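Local coordinates for enterobactin synthetase component F-related protein (Vibrio cholerae serotype O1, PDB 4OXI) that probably activates glycine with ATP to give glycyl-adenylate, as an adenylation domain of a lipopolysaccharide-modification pathway related to nonribosomal peptide synthetases, at residues D267-H271 with P362-I367; S237-Y242 with K422-K426; A368-H372 with P384-F389. All coordinates share one frame; numbering follows the deposited sequence.

Contact 1: D267-H271 with P362-I367; sequences DLSVH and PTECTI. With GAP (glycyl-adenosine-5'-phosphate), chain B.
Asp267 and Ile367 meet around the amino nitrogen of glycyl-adenosine-5'-phosphate and grip it from two directions. The ligand atom N donates to Asp267 OD1 at 2.7 Å and, at the same length, to the backbone O of Ile367. Asp267 divides its carboxylate between two tasks: OD1 takes the glycyl amino group, while OD2 accepts a weak, strongly bent bond from Ile367 N (3.0 Å, 124° at the hydrogen). CG sits between the backbone N and the carbonyl carbon of Asp267 (chi1 70°), which turns the carboxylate toward the 362-367 loop. The phosphate is held from the same loop, because Thr363 N donates to the ligand O1A at 3.0 Å and Thr363 OG1 donates to that same oxygen. Pro362 lies against the ribose C5', and Leu268 CD2 comes 3.9 Å from the glycyl CA.

One layer out, two waters tie the segments together. The first donates to Asp267 OD2 (2.6 Å) and to Thr363 O, linking carboxylate to carbonyl; the second accepts from Asp267 N and donates to Thr363 OG1, linking backbone to hydroxyl. Ile367 lays its CG1-CD1 branch beside the start of helix 268-279, with CD1 3.9 Å from Val270 CG1, and its CG2 reaches the methyl group Leu268 CD2. Farther away, Thr366 OG1 is bonded to Gln423 O, His271 ND1 to the hydroxyl of Tyr242, and Glu364 forms a salt bridge with Arg477. An aspartate on the substrate amino group, facing a loop that carries the PTE of the YGPTE signature, whose tyrosine ends strand 356-360, is the hallmark of the amino-acid pocket in adenylation domains of the AMP-binding family.

Contact 2: S237-Y242 with K422-K426; sequences SNLHCY and KQLVK
Asn238 of helix 236-249 reaches across to the irregular loop 422-426, a helix-to-loop junction within the adenylation-domain fold in which one side-chain amide bridges two backbone carbonyls. The tight part lies here. Asn238 ND2 donates to Lys422 O at 2.7 Å, with the acceptor only 9° out of the amide plane, and more weakly to Leu424 O at 3.1 Å. The same Lys422 O also receives a CA-H...O contact from Asn238 CA, so the helix backbone and the loop come very close. With Asn238 OD1 bonded to Ser235 N, both ends of the amide are occupied and its rotation is fixed.

Toward solvent the fit is looser. A water joins Ser237 OG to Lys422 O (2.9 Å from the carbonyl), and the side chain of the exposed Lys422 touches the helix through its CB, 3.9 Å from Cys241 SG; its NZ pairs with Glu390.

On the inner side Gln423 stretches along the helix. CG is anti to its carbonyl carbon (chi1 -72°) and the chain runs on extended, bringing CG against Cys241 SG and CD against the CA and CB of Tyr242. The amide stands almost perpendicular to the Tyr242 ring, at 82°. Gln423 NE2, bonded to the carbonyls of Ala368 and Cys365, lies at the ring edge, 3.9 Å from Tyr242 CD1.

Contact 3: A368-H372 with P384-F389; sequences AVTYH and PIGRAF. With GAP (glycyl-adenosine-5'-phosphate), chain B.
His372 carries Pro384 over one face of its ring: Pro384 CB stands 3.9 Å from the imidazole centroid and only 11° off the ring normal, a CH-pi contact. Tyr371 and Phe389 form the other flat pair, nearly parallel (6°) but strongly offset, centroids 5.4 Å apart, so that little of one ring lies over the other; Tyr371 CD2 and Phe389 CE1 touch at 3.6 Å. The carbonyl of Ala368 meets the edge of the Phe389 ring in its plane, at CE2, while Ala388 O lies near the plane of the Tyr371 ring at its edge.

A short antiparallel ladder carries these groups and adds strand 387-388 to the border of a mixed sheet. In its hydrogen-bonded pair, Tyr371 N donates to Arg387 O at 3.1 Å and Arg387 N to Tyr371 O at 3.2 Å. Phe389 N prolongs it to Val369 O, which a water also bonds. Each segment also has a classic bulge against another strand: Val369 and Thr370 both face Tyr360, Ile385 and Gly386 both face Leu461.

Gly386, lacking a side chain, brings its CA within 3.4 Å of Tyr371 O in a CA-H...O contact. Thr370 OG1 donates to Ile385 O at 2.7 Å from above the carbonyl plane; with the ladder, this bond probably helps to position Ile385, whose CG2 packs 3.6 Å from N1 of the ligand adenine.

In the fold
Contacts 1 and 3 both touch glycyl-adenosine-5'-phosphate, at its glycyl-phosphate and adenine ends respectively; their centres lie about 14 Å apart and their segments adjoin in sequence at 367-368. Contact 2 stands behind them, its centre about 10 Å from that of contact 1 and 16 Å from that of contact 3, and the chain between its segments encloses both. It reaches its neighbours through bonds behind the pocket: Tyr242 OH to His271 ND1 (2.6 Å) and Gln423 O to Thr366 OG1 (2.7 Å) lead into contact 1, while Gln423 NE2 to Ala368 O (2.9 Å) leads into contact 3. Helix 236-249 and loop 422-426 together back the ligand-lining 362-367 loop and Ala368 beyond it.

Contact 1: D267-H271 with P362-I367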
loop_
_atom_site.group_PDB
_atom_site.type_symbol
_atom_site.label_atom_id
_atom_site.label_comp_id
_atom_site.label_asym_id
_atom_site.label_seq_id
_atom_site.Cartn_x
_atom_site.Cartn_y
_atom_site.Cartn_z
ATOM N N ASP A 267 -0.382 -0.614 0.035
ATOM C CA ASP A 267 -0.268 -2.037 0.359
ATOM C C ASP A 267 1.055 -2.472 1.014
ATOM O O ASP A 267 1.142 -3.580 1.534
ATOM C CB ASP A 267 -0.683 -2.954 -0.807
ATOM C CG ASP A 267 0.300 -2.934 -1.970
ATOM O OD1 ASP A 267 1.348 -2.244 -1.890
ATOM O OD2 ASP A 267 0.026 -3.641 -2.972
ATOM N N LEU A 268 2.065 -1.602 1.023
ATOM C CA LEU A 268 3.274 -1.872 1.813
ATOM C C LEU A 268 2.945 -2.082 3.285
ATOM O O LEU A 268 3.657 -2.812 3.983
ATOM C CB LEU A 268 4.296 -0.747 1.682
ATOM C CG LEU A 268 4.882 -0.495 0.283
ATOM C CD1 LEU A 268 6.122 0.386 0.391
ATOM C CD2 LEU A 268 5.223 -1.802 -0.422
ATOM N N SER A 269 1.864 -1.468 3.764
ATOM C CA SER A 269 1.512 -1.613 5.168
ATOM C C SER A 269 0.987 -3.017 5.417
ATOM O O SER A 269 1.152 -3.563 6.502
ATOM C CB SER A 269 0.464 -0.591 5.591
ATOM O OG SER A 269 -0.751 -0.822 4.900
ATOM N N VAL A 270 0.358 -3.599 4.407
ATOM C CA VAL A 270 -0.117 -4.972 4.500
ATOM C C VAL A 270 1.048 -5.927 4.683
ATOM O O VAL A 270 0.995 -6.855 5.487
ATOM C CB VAL A 270 -0.880 -5.371 3.237
ATOM C CG1 VAL A 270 -1.287 -6.846 3.309
ATOM C CG2 VAL A 270 -2.095 -4.467 3.076
ATOM N N HIS A 271 2.117 -5.691 3.942
ATOM C CA HIS A 271 3.342 -6.459 4.141
ATOM C C HIS A 271 3.826 -6.329 5.598
ATOM O O HIS A 271 4.006 -7.342 6.283
ATOM C CB HIS A 271 4.391 -5.987 3.138
ATOM C CG HIS A 271 5.792 -6.397 3.469
ATOM N ND1 HIS A 271 6.514 -7.270 2.684
ATOM C CD2 HIS A 271 6.622 -6.019 4.470
ATOM C CE1 HIS A 271 7.720 -7.424 3.196
ATOM N NE2 HIS A 271 7.815 -6.672 4.276
ATOM N N PRO A 362 2.984 -3.970 -8.544
ATOM C CA PRO A 362 1.855 -3.050 -8.424
ATOM C C PRO A 362 0.824 -3.606 -7.448
ATOM O O PRO A 362 0.823 -4.813 -7.157
ATOM C CB PRO A 362 1.283 -3.038 -9.841
ATOM C CG PRO A 362 1.511 -4.446 -10.322
ATOM C CD PRO A 362 2.819 -4.898 -9.680
ATOM N N THR A 363 -0.044 -2.732 -6.953
ATOM C CA THR A 363 -1.093 -3.134 -6.036
ATOM C C THR A 363 -1.947 -4.222 -6.668
ATOM O O THR A 363 -2.437 -5.122 -5.973
ATOM C CB THR A 363 -1.950 -1.914 -5.656
ATOM O OG1 THR A 363 -1.098 -0.925 -5.050
ATOM C CG2 THR A 363 -3.080 -2.294 -4.680
ATOM N N GLU A 364 -2.100 -4.150 -7.990
ATOM C CA GLU A 364 -2.909 -5.118 -8.745
ATOM C C GLU A 364 -2.384 -6.558 -8.637
ATOM O O GLU A 364 -3.109 -7.520 -8.914
ATOM C CB GLU A 364 -2.988 -4.701 -10.219
ATOM C CG GLU A 364 -3.923 -3.507 -10.496
ATOM C CD GLU A 364 -3.246 -2.132 -10.333
ATOM O OE1 GLU A 364 -2.157 -2.059 -9.712
ATOM O OE2 GLU A 364 -3.794 -1.118 -10.844
ATOM N N CYS A 365 -1.121 -6.712 -8.246
ATOM C CA CYS A 365 -0.548 -8.042 -8.117
ATOM C C CYS A 365 -0.046 -8.311 -6.693
ATOM O O CYS A 365 0.954 -9.007 -6.513
ATOM C CB CYS A 365 0.580 -8.270 -9.134
ATOM S SG CYS A 365 0.836 -10.044 -9.559
ATOM N N THR A 366 -0.747 -7.756 -5.704
ATOM C CA THR A 366 -0.501 -8.032 -4.284
ATOM C C THR A 366 0.917 -7.681 -3.830
ATOM O O THR A 366 1.766 -8.562 -3.657
ATOM C CB THR A 366 -0.852 -9.498 -3.923
ATOM O OG1 THR A 366 -2.164 -9.786 -4.415
ATOM C CG2 THR A 366 -0.852 -9.714 -2.407
ATOM N N ILE A 367 1.145 -6.382 -3.635
ATOM C CA ILE A 367 2.347 -5.832 -2.985
ATOM C C ILE A 367 3.633 -5.854 -3.831
ATOM O O ILE A 367 4.012 -4.835 -4.416
ATOM C CB ILE A 367 2.583 -6.463 -1.612
ATOM C CG1 ILE A 367 1.267 -6.531 -0.821
ATOM C CG2 ILE A 367 3.652 -5.687 -0.851
ATOM C CD1 ILE A 367 1.403 -7.258 0.531
HETATM N N GAP B . 2.821 -2.446 -4.184
HETATM C CA GAP B . 4.015 -1.553 -4.114
HETATM C C GAP B . 3.694 -0.313 -4.925
HETATM O O GAP B . 4.465 0.623 -5.031
HETATM P PA GAP B . 1.771 0.906 -6.467
HETATM O O1A GAP B . 0.620 0.236 -7.175
HETATM O O2A GAP B . 1.540 2.130 -5.597
HETATM O O3A GAP B . 2.409 -0.282 -5.600
HETATM C "C5'" GAP B . 3.125 0.281 -8.624
HETATM O "O5'" GAP B . 2.861 1.242 -7.601
HETATM C "C4'" GAP B . 4.132 0.865 -9.594
HETATM O "O4'" GAP B . 5.254 1.372 -8.866
HETATM C "C3'" GAP B . 4.744 -0.169 -10.513
HETATM O "O3'" GAP B . 3.908 -0.413 -11.644
HETATM C "C2'" GAP B . 6.071 0.476 -10.874
HETATM O "O2'" GAP B . 5.875 1.508 -11.829
HETATM C "C1'" GAP B . 6.452 1.230 -9.627
HETATM N N9 GAP B . 7.418 0.427 -8.845
HETATM C C8 GAP B . 7.112 -0.371 -7.804
HETATM N N7 GAP B . 8.225 -0.954 -7.292
HETATM C C5 GAP B . 9.273 -0.530 -8.032
HETATM C C6 GAP B . 10.730 -0.776 -8.040
HETATM N N6 GAP B . 11.304 -1.591 -7.115
HETATM N N1 GAP B . 11.462 -0.142 -8.987
HETATM C C2 GAP B . 10.901 0.681 -9.903
HETATM N N3 GAP B . 9.581 0.944 -9.948
HETATM C C4 GAP B . 8.734 0.381 -9.052
HETATM O O HOH W 1 -2.016 -5.249 -2.911
HETATM O O HOH W 2 -1.465 0.134 -2.520
#

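Contact 2: S237-Y242 with K422-K426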
loop_
_atom_site.group_PDB
_atom_site.type_symbol
_atom_site.label_atom_id
_atom_site.label_comp_id
_atom_site.label_asym_id
_atom_site.label_seq_id
_atom_site.Cartn_x
_atom_site.Cartn_y
_atom_site.Cartn_z
ATOM N N SER A 237 -6.271 -15.729 -0.932
ATOM C CA SER A 237 -5.222 -16.526 -1.587
ATOM C C SER A 237 -4.151 -15.634 -2.228
ATOM O O SER A 237 -2.979 -15.986 -2.197
ATOM C CB SER A 237 -5.779 -17.541 -2.593
ATOM O OG SER A 237 -6.451 -16.891 -3.650
ATOM N N ASN A 238 -4.538 -14.482 -2.782
ATOM C CA ASN A 238 -3.538 -13.500 -3.229
ATOM C C ASN A 238 -2.579 -13.168 -2.091
ATOM O O ASN A 238 -1.356 -13.249 -2.234
ATOM C CB ASN A 238 -4.184 -12.175 -3.648
ATOM C CG ASN A 238 -5.049 -12.282 -4.879
ATOM O OD1 ASN A 238 -6.109 -11.655 -4.945
ATOM N ND2 ASN A 238 -4.610 -13.060 -5.864
ATOM N N LEU A 239 -3.151 -12.785 -0.951
ATOM C CA LEU A 239 -2.358 -12.320 0.189
ATOM C C LEU A 239 -1.514 -13.433 0.787
ATOM O O LEU A 239 -0.365 -13.203 1.198
ATOM C CB LEU A 239 -3.286 -11.749 1.271
ATOM C CG LEU A 239 -2.702 -11.473 2.661
ATOM C CD1 LEU A 239 -1.555 -10.470 2.573
ATOM C CD2 LEU A 239 -3.793 -10.973 3.620
ATOM N N HIS A 240 -2.093 -14.634 0.866
ATOM C CA HIS A 240 -1.399 -15.789 1.463
ATOM C C HIS A 240 -0.221 -16.190 0.602
ATOM O O HIS A 240 0.837 -16.536 1.116
ATOM C CB HIS A 240 -2.354 -16.973 1.639
ATOM C CG HIS A 240 -3.267 -16.834 2.816
ATOM N ND1 HIS A 240 -4.541 -17.357 2.841
ATOM C CD2 HIS A 240 -3.090 -16.225 4.012
ATOM C CE1 HIS A 240 -5.107 -17.082 4.000
ATOM N NE2 HIS A 240 -4.246 -16.404 4.734
ATOM N N CYS A 241 -0.398 -16.136 -0.715
ATOM C CA CYS A 241 0.725 -16.402 -1.602
ATOM C C CYS A 241 1.889 -15.431 -1.345
ATOM O O CYS A 241 3.025 -15.866 -1.154
ATOM C CB CYS A 241 0.299 -16.372 -3.072
ATOM S SG CYS A 241 1.693 -16.667 -4.210
ATOM N N TYR A 242 1.613 -14.126 -1.317
ATOM C CA TYR A 242 2.683 -13.149 -1.086
ATOM C C TYR A 242 3.404 -13.357 0.223
ATOM O O TYR A 242 4.624 -13.452 0.250
ATOM C CB TYR A 242 2.183 -11.704 -1.109
ATOM C CG TYR A 242 3.295 -10.746 -0.737
ATOM C CD1 TYR A 242 4.278 -10.413 -1.659
ATOM C CD2 TYR A 242 3.381 -10.192 0.536
ATOM C CE1 TYR A 242 5.308 -9.541 -1.336
ATOM C CE2 TYR A 242 4.420 -9.307 0.877
ATOM C CZ TYR A 242 5.375 -8.988 -0.067
ATOM O OH TYR A 242 6.407 -8.124 0.248
ATOM N N LYS A 422 -0.753 -16.476 -8.830
ATOM C CA LYS A 422 -1.621 -16.485 -7.657
ATOM C C LYS A 422 -1.764 -15.135 -6.945
ATOM O O LYS A 422 -2.719 -14.943 -6.196
ATOM C CB LYS A 422 -1.161 -17.564 -6.665
ATOM C CG LYS A 422 -1.654 -18.976 -7.007
ATOM C CD LYS A 422 -0.841 -20.052 -6.285
ATOM C CE LYS A 422 0.562 -20.151 -6.872
ATOM N NZ LYS A 422 1.556 -20.746 -5.925
ATOM N N GLN A 423 -0.848 -14.196 -7.188
ATOM C CA GLN A 423 -0.952 -12.868 -6.561
ATOM C C GLN A 423 -1.765 -11.867 -7.377
ATOM O O GLN A 423 -2.079 -10.784 -6.899
ATOM C CB GLN A 423 0.439 -12.283 -6.283
ATOM C CG GLN A 423 1.160 -12.965 -5.139
ATOM C CD GLN A 423 2.574 -12.502 -5.015
ATOM O OE1 GLN A 423 3.472 -13.302 -4.793
ATOM N NE2 GLN A 423 2.791 -11.196 -5.152
ATOM N N LEU A 424 -2.099 -12.222 -8.611
ATOM C CA LEU A 424 -2.829 -11.305 -9.475
ATOM C C LEU A 424 -4.299 -11.250 -9.077
ATOM O O LEU A 424 -4.916 -12.294 -8.866
ATOM C CB LEU A 424 -2.705 -11.737 -10.936
ATOM C CG LEU A 424 -3.351 -10.756 -11.918
ATOM C CD1 LEU A 424 -2.656 -9.428 -11.824
ATOM C CD2 LEU A 424 -3.326 -11.282 -13.356
ATOM N N VAL A 425 -4.857 -10.040 -8.955
ATOM C CA VAL A 425 -6.295 -9.877 -8.680
ATOM C C VAL A 425 -7.135 -10.201 -9.932
ATOM O O VAL A 425 -6.599 -10.256 -11.039
ATOM C CB VAL A 425 -6.630 -8.434 -8.220
ATOM C CG1 VAL A 425 -5.855 -8.064 -6.940
ATOM C CG2 VAL A 425 -6.313 -7.448 -9.316
ATOM N N LYS A 426 -8.442 -10.382 -9.762
ATOM C CA LYS A 426 -9.328 -10.758 -10.866
ATOM C C LYS A 426 -9.472 -9.659 -11.901
ATOM O O LYS A 426 -9.783 -9.926 -13.059
ATOM C CB LYS A 426 -10.734 -11.077 -10.349
ATOM C CG LYS A 426 -10.822 -12.222 -9.350
ATOM C CD LYS A 426 -10.463 -13.542 -9.997
ATOM C CE LYS A 426 -10.525 -14.691 -8.988
ATOM N NZ LYS A 426 -9.917 -15.937 -9.555
HETATM O O HOH W 3 -4.882 -16.775 -5.645
#

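Contact 3: A368-H372 with P384-F389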
loop_
_atom_site.group_PDB
_atom_site.type_symbol
_atom_site.label_atom_id
_atom_site.label_comp_id
_atom_site.label_asym_id
_atom_site.label_seq_id
_atom_site.Cartn_x
_atom_site.Cartn_y
_atom_site.Cartn_z
ATOM N N ALA A 368 4.311 -6.997 -3.893
ATOM C CA ALA A 368 5.493 -7.111 -4.741
ATOM C C ALA A 368 5.493 -8.465 -5.416
ATOM O O ALA A 368 5.057 -9.453 -4.815
ATOM C CB ALA A 368 6.776 -6.930 -3.916
ATOM N N VAL A 369 6.015 -8.530 -6.638
ATOM C CA VAL A 369 6.038 -9.794 -7.369
ATOM C C VAL A 369 7.459 -10.230 -7.736
ATOM O O VAL A 369 7.701 -11.402 -8.027
ATOM C CB VAL A 369 5.115 -9.748 -8.624
ATOM C CG1 VAL A 369 5.670 -8.809 -9.664
ATOM C CG2 VAL A 369 4.913 -11.136 -9.207
ATOM N N THR A 370 8.404 -9.293 -7.714
ATOM C CA THR A 370 9.803 -9.654 -7.876
ATOM C C THR A 370 10.643 -9.025 -6.787
ATOM O O THR A 370 10.196 -8.107 -6.082
ATOM C CB THR A 370 10.386 -9.180 -9.217
ATOM O OG1 THR A 370 10.567 -7.758 -9.172
ATOM C CG2 THR A 370 9.473 -9.563 -10.395
ATOM N N TYR A 371 11.878 -9.499 -6.681
ATOM C CA TYR A 371 12.817 -9.011 -5.681
ATOM C C TYR A 371 14.235 -9.179 -6.208
ATOM O O TYR A 371 14.497 -10.022 -7.072
ATOM C CB TYR A 371 12.690 -9.815 -4.393
ATOM C CG TYR A 371 13.366 -11.165 -4.492
ATOM C CD1 TYR A 371 14.618 -11.383 -3.928
ATOM C CD2 TYR A 371 12.755 -12.223 -5.162
ATOM C CE1 TYR A 371 15.246 -12.615 -4.026
ATOM C CE2 TYR A 371 13.380 -13.462 -5.266
ATOM C CZ TYR A 371 14.622 -13.647 -4.691
ATOM O OH TYR A 371 15.244 -14.867 -4.778
ATOM N N HIS A 372 15.152 -8.399 -5.657
ATOM C CA HIS A 372 16.542 -8.511 -6.011
ATOM C C HIS A 372 17.409 -8.075 -4.840
ATOM O O HIS A 372 17.263 -6.953 -4.360
ATOM C CB HIS A 372 16.846 -7.606 -7.192
ATOM C CG HIS A 372 18.240 -7.758 -7.706
ATOM N ND1 HIS A 372 18.662 -8.889 -8.372
ATOM C CD2 HIS A 372 19.311 -6.930 -7.643
ATOM C CE1 HIS A 372 19.935 -8.746 -8.702
ATOM N NE2 HIS A 372 20.352 -7.570 -8.271
ATOM N N PRO A 384 18.535 -3.608 -10.138
ATOM C CA PRO A 384 17.532 -4.398 -10.869
ATOM C C PRO A 384 16.304 -4.673 -9.998
ATOM O O PRO A 384 16.438 -4.705 -8.775
ATOM C CB PRO A 384 18.254 -5.722 -11.138
ATOM C CG PRO A 384 19.744 -5.369 -11.094
ATOM C CD PRO A 384 19.872 -4.236 -10.123
ATOM N N ILE A 385 15.137 -4.874 -10.606
ATOM C CA ILE A 385 13.967 -5.322 -9.843
ATOM C C ILE A 385 13.996 -6.845 -9.697
ATOM O O ILE A 385 13.239 -7.426 -8.918
ATOM C CB ILE A 385 12.633 -4.854 -10.467
ATOM C CG1 ILE A 385 12.540 -5.225 -11.948
ATOM C CG2 ILE A 385 12.474 -3.346 -10.322
ATOM C CD1 ILE A 385 11.105 -5.023 -12.532
ATOM N N GLY A 386 14.872 -7.495 -10.459
ATOM C CA GLY A 386 15.239 -8.872 -10.157
ATOM C C GLY A 386 14.438 -9.927 -10.883
ATOM O O GLY A 386 14.244 -9.861 -12.104
ATOM N N ARG A 387 13.977 -10.912 -10.128
ATOM C CA ARG A 387 13.161 -11.974 -10.694
ATOM C C ARG A 387 12.017 -12.318 -9.759
ATOM O O ARG A 387 12.019 -11.924 -8.589
ATOM C CB ARG A 387 14.015 -13.214 -10.977
ATOM C CG ARG A 387 14.946 -13.586 -9.835
ATOM C CD ARG A 387 15.620 -14.966 -10.060
ATOM N NE ARG A 387 16.415 -14.992 -11.285
ATOM C CZ ARG A 387 16.255 -15.889 -12.252
ATOM N NH1 ARG A 387 17.012 -15.837 -13.347
ATOM N NH2 ARG A 387 15.341 -16.844 -12.122
ATOM N N ALA A 388 11.050 -13.066 -10.281
ATOM C CA ALA A 388 9.818 -13.354 -9.572
ATOM C C ALA A 388 10.037 -14.336 -8.445
ATOM O O ALA A 388 10.948 -15.159 -8.500
ATOM C CB ALA A 388 8.780 -13.910 -10.541
ATOM N N PHE A 389 9.179 -14.261 -7.433
ATOM C CA PHE A 389 9.165 -15.261 -6.378
ATOM C C PHE A 389 8.850 -16.638 -6.953
ATOM O O PHE A 389 9.412 -17.629 -6.524
ATOM C CB PHE A 389 8.120 -14.904 -5.329
ATOM C CG PHE A 389 8.408 -13.624 -4.601
ATOM C CD1 PHE A 389 9.540 -13.500 -3.824
ATOM C CD2 PHE A 389 7.530 -12.552 -4.676
ATOM C CE1 PHE A 389 9.813 -12.322 -3.141
ATOM C CE2 PHE A 389 7.797 -11.368 -3.991
ATOM C CZ PHE A 389 8.941 -11.257 -3.227
HETATM N N GAP B . 2.821 -2.446 -4.184
HETATM C CA GAP B . 4.015 -1.553 -4.114
HETATM C C GAP B . 3.694 -0.313 -4.925
HETATM O O GAP B . 4.465 0.623 -5.031
HETATM P PA GAP B . 1.771 0.906 -6.467
HETATM O O1A GAP B . 0.620 0.236 -7.175
HETATM O O2A GAP B . 1.540 2.130 -5.597
HETATM O O3A GAP B . 2.409 -0.282 -5.600
HETATM C "C5'" GAP B . 3.125 0.281 -8.624
HETATM O "O5'" GAP B . 2.861 1.242 -7.601
HETATM C "C4'" GAP B . 4.132 0.865 -9.594
HETATM O "O4'" GAP B . 5.254 1.372 -8.866
HETATM C "C3'" GAP B . 4.744 -0.169 -10.513
HETATM O "O3'" GAP B . 3.908 -0.413 -11.644
HETATM C "C2'" GAP B . 6.071 0.476 -10.874
HETATM O "O2'" GAP B . 5.875 1.508 -11.829
HETATM C "C1'" GAP B . 6.452 1.230 -9.627
HETATM N N9 GAP B . 7.418 0.427 -8.845
HETATM C C8 GAP B . 7.112 -0.371 -7.804
HETATM N N7 GAP B . 8.225 -0.954 -7.292
HETATM C C5 GAP B . 9.273 -0.530 -8.032
HETATM C C6 GAP B . 10.730 -0.776 -8.040
HETATM N N6 GAP B . 11.304 -1.591 -7.115
HETATM N N1 GAP B . 11.462 -0.142 -8.987
HETATM C C2 GAP B . 10.901 0.681 -9.903
HETATM N N3 GAP B . 9.581 0.944 -9.948
HETATM C C4 GAP B . 8.734 0.381 -9.052
HETATM O O HOH W 4 6.441 -13.874 -8.259
#